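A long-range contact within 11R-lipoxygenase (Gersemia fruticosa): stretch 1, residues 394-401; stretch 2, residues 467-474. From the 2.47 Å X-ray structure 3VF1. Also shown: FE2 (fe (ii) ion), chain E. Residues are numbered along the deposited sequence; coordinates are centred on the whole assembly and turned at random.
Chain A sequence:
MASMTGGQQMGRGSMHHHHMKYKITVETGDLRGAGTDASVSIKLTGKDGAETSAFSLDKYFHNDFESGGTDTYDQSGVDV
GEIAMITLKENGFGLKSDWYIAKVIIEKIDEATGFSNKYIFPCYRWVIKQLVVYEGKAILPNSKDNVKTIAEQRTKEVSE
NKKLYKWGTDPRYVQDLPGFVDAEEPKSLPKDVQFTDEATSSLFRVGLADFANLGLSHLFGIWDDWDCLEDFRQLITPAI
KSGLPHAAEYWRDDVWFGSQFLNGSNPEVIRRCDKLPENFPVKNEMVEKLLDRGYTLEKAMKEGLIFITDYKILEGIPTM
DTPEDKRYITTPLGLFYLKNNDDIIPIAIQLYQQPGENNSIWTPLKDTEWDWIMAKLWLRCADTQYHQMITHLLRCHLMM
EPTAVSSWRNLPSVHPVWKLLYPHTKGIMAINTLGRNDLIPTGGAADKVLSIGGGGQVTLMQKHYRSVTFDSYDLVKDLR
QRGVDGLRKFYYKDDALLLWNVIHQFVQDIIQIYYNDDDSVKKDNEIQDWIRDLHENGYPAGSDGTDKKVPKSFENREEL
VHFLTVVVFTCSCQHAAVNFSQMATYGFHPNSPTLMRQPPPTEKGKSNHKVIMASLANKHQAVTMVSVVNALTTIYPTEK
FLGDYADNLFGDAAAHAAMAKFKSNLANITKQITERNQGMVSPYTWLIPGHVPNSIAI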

# COMPACT_ATOMS: atom_id res chain seq x y z
N LEU A 394 -5.36 -5.64 4.71
CA LEU A 394 -5.91 -6.57 3.74
C LEU A 394 -5.96 -5.99 2.33
O LEU A 394 -5.34 -6.51 1.41
N ARG A 395 -6.70 -4.90 2.17
CA ARG A 395 -7.03 -4.39 0.84
C ARG A 395 -5.87 -3.70 0.12
O ARG A 395 -5.97 -3.41 -1.07
N CYS A 396 -4.79 -3.42 0.84
CA CYS A 396 -3.59 -2.86 0.21
C CYS A 396 -2.43 -3.85 0.28
O CYS A 396 -1.96 -4.34 -0.75
N HIS A 397 -1.95 -4.13 1.48
CA HIS A 397 -0.78 -4.97 1.66
C HIS A 397 -0.99 -6.39 1.11
O HIS A 397 -0.28 -6.81 0.21
N LEU A 398 -1.96 -7.11 1.66
CA LEU A 398 -2.14 -8.52 1.34
C LEU A 398 -2.71 -8.76 -0.06
O LEU A 398 -2.31 -9.70 -0.74
N MET A 399 -3.65 -7.92 -0.49
CA MET A 399 -4.29 -8.11 -1.79
C MET A 399 -3.36 -7.80 -2.96
O MET A 399 -3.60 -8.25 -4.08
N MET A 400 -2.31 -7.03 -2.71
CA MET A 400 -1.38 -6.65 -3.77
C MET A 400 -0.16 -7.56 -3.85
O MET A 400 0.52 -7.59 -4.88
N GLU A 401 0.13 -8.29 -2.78
CA GLU A 401 1.33 -9.12 -2.74
C GLU A 401 1.36 -10.17 -3.85
O GLU A 401 2.40 -10.40 -4.46
N SER A 467 -15.84 -12.38 0.85
CA SER A 467 -16.85 -11.72 0.03
C SER A 467 -16.27 -10.73 -0.97
O SER A 467 -17.00 -10.15 -1.78
N VAL A 468 -14.96 -10.52 -0.94
CA VAL A 468 -14.34 -9.50 -1.78
C VAL A 468 -14.19 -9.96 -3.23
O VAL A 468 -13.91 -11.13 -3.50
N THR A 469 -14.39 -9.03 -4.15
CA THR A 469 -14.06 -9.25 -5.56
C THR A 469 -13.33 -8.01 -6.07
O THR A 469 -13.27 -6.99 -5.38
N PHE A 470 -12.78 -8.10 -7.27
CA PHE A 470 -12.02 -6.98 -7.83
C PHE A 470 -12.92 -5.86 -8.36
O PHE A 470 -12.42 -4.81 -8.76
N ASP A 471 -14.23 -6.09 -8.35
CA ASP A 471 -15.16 -5.03 -8.71
C ASP A 471 -15.05 -3.87 -7.72
O ASP A 471 -15.26 -2.71 -8.08
N SER A 472 -14.72 -4.20 -6.47
CA SER A 472 -14.59 -3.19 -5.43
C SER A 472 -13.29 -2.40 -5.58
O SER A 472 -13.04 -1.46 -4.82
N TYR A 473 -12.47 -2.78 -6.55
CA TYR A 473 -11.22 -2.08 -6.82
C TYR A 473 -11.35 -1.13 -8.01
O TYR A 473 -10.46 -0.31 -8.25
N ASP A 474 -12.45 -1.24 -8.74
CA ASP A 474 -12.74 -0.27 -9.79
C ASP A 474 -13.21 1.01 -9.13
O ASP A 474 -14.39 1.17 -8.82

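A helix and a loop with a short 3-10 segment meet here in a compact, mixed contact, in which Arg395 and Tyr473 supply a polar and stacked centre and two methionines fill the apolar space beside it. The two stretches together bury 399 Å², and Arg395 and Tyr473 are the residues most covered by the opposing stretch. Their CA atoms lie 9.0 Å apart, a gap that long side chains must span.

Both side chains leave the backbone sideways, but their ends come nearer the partner stretch. Arg395 has chi1 m, chi2 t and chi3 p, and its guanidinium lies flat on the Tyr473 ring, with centres 4.3 Å apart and planes at 27°. Arg395 CZ is 4.3 Å from the ring centroid and 30° off the ring normal, so the cation-pi interaction is off-centre. Tyr473, with chi1 m and chi2 84°, extends its hydroxyl back to the helix, where OH donates a hydrogen bond to Arg395 O at 2.8 Å. The wider pi-type turn at 394-398 is consistent with this acceptor being available: Met399 N bonds instead to Leu394 O, at 2.9 Å.

The edge of the guanidinium is engaged as well. Arg395 NH1 and NH2 both donate to Ser472 OG, at 3.2 and 3.1 Å, with N-H...acceptor angles of 146° and 147°. Ser472 points toward the helix with chi1 p, and its OG in turn donates to Thr469 O at 2.8 Å, tying this acceptor to its own loop. Near the guanidinium plane, Val468 CG2 lies 3.4 Å from Arg395 NH1; Val468 also points toward the helix, with chi1 p.

Met399 points toward the loop, and its all-m side chain (chi1 to chi3) brings CE among three apolar neighbours: Tyr473 CE1 at 3.8 Å, Phe470 CE1 at 4.0 Å and, more loosely, Val468 CG1 at 4.5 Å. Its CG also approaches Tyr473 OH, at 3.2 Å. Phe470 reaches this pocket although its CA-to-CB bond runs sideways; its chi1 of -95° falls between wells. Met400 also starts sideways, with chi1 and chi2 m and chi3 at 102°, and places CE 4.2 Å from Tyr473 CE2.

The remaining residues of this helical stretch make no contact with the loop. Cys396 points away, whereas His397, out of reach of the loop, binds the iron through NE2 at 2.2 Å. Water 1 is 2.4 Å from FE2, and four further ligand atoms come from elsewhere in the structure.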

# COMPACT_ATOMS: atom_id res chain seq x y z
CB LEU A 394 -7.32 -7.02 4.14
CG LEU A 394 -8.01 -7.91 3.10
CD1 LEU A 394 -7.20 -9.18 2.86
CD2 LEU A 394 -9.43 -8.26 3.52
CB ARG A 395 -8.25 -3.47 0.92
CG ARG A 395 -9.55 -4.20 1.19
CD ARG A 395 -10.76 -3.28 1.15
NE ARG A 395 -10.95 -2.68 -0.17
CZ ARG A 395 -11.55 -3.28 -1.19
NH1 ARG A 395 -12.01 -4.52 -1.07
NH2 ARG A 395 -11.68 -2.65 -2.35
CB CYS A 396 -3.19 -1.53 0.86
SG CYS A 396 -4.29 -0.14 0.51
CB HIS A 397 -0.38 -5.03 3.14
CG HIS A 397 0.34 -3.81 3.62
ND1 HIS A 397 1.66 -3.82 3.99
CD2 HIS A 397 -0.09 -2.53 3.79
CE1 HIS A 397 2.02 -2.60 4.37
NE2 HIS A 397 0.98 -1.81 4.26
CB LEU A 398 -3.01 -9.20 2.39
CG LEU A 398 -2.48 -9.14 3.83
CD1 LEU A 398 -3.35 -9.96 4.76
CD2 LEU A 398 -1.03 -9.61 3.89
CB MET A 399 -5.56 -7.25 -1.89
CG MET A 399 -6.76 -7.83 -1.15
SD MET A 399 -7.41 -9.32 -1.94
CE MET A 399 -8.15 -8.64 -3.43
CB MET A 400 -0.93 -5.20 -3.59
CG MET A 400 -1.99 -4.16 -3.91
SD MET A 400 -2.61 -4.28 -5.60
CE MET A 400 -4.18 -5.10 -5.32
CB GLU A 401 1.47 -9.80 -1.37
CG GLU A 401 2.78 -10.55 -1.20
CD GLU A 401 2.88 -11.25 0.14
OE1 GLU A 401 2.06 -10.96 1.03
OE2 GLU A 401 3.79 -12.09 0.30
CB SER A 467 -17.85 -10.99 0.93
OG SER A 467 -18.59 -11.91 1.72
CB VAL A 468 -12.95 -9.08 -1.25
CG1 VAL A 468 -11.91 -10.15 -1.54
CG2 VAL A 468 -12.53 -7.76 -1.87
CB THR A 469 -15.31 -9.49 -6.42
OG1 THR A 469 -15.92 -8.24 -6.75
CG2 THR A 469 -16.31 -10.38 -5.69
CB PHE A 470 -11.07 -7.47 -8.92
CG PHE A 470 -9.68 -7.76 -8.43
CD1 PHE A 470 -9.38 -8.97 -7.83
CD2 PHE A 470 -8.68 -6.81 -8.56
CE1 PHE A 470 -8.10 -9.23 -7.37
CE2 PHE A 470 -7.40 -7.07 -8.11
CZ PHE A 470 -7.11 -8.28 -7.51
CB ASP A 471 -16.60 -5.55 -8.73
CG ASP A 471 -16.86 -6.49 -9.89
OD1 ASP A 471 -16.03 -6.55 -10.82
OD2 ASP A 471 -17.92 -7.16 -9.88
CB SER A 472 -14.65 -3.84 -4.04
OG SER A 472 -13.54 -4.69 -3.82
CB TYR A 473 -10.08 -3.07 -7.05
CG TYR A 473 -9.50 -3.60 -5.76
CD1 TYR A 473 -10.08 -4.67 -5.10
CD2 TYR A 473 -8.37 -3.01 -5.20
CE1 TYR A 473 -9.55 -5.15 -3.92
CE2 TYR A 473 -7.84 -3.49 -4.02
CZ TYR A 473 -8.43 -4.56 -3.39
OH TYR A 473 -7.89 -5.02 -2.22
CB ASP A 474 -13.82 -0.81 -10.74
CG ASP A 474 -14.03 0.09 -11.95
OD1 ASP A 474 -13.81 1.31 -11.83
OD2 ASP A 474 -14.41 -0.43 -13.02
FE FE2 E . 1.26 0.23 4.90
O HOH W 1 2.23 0.68 6.99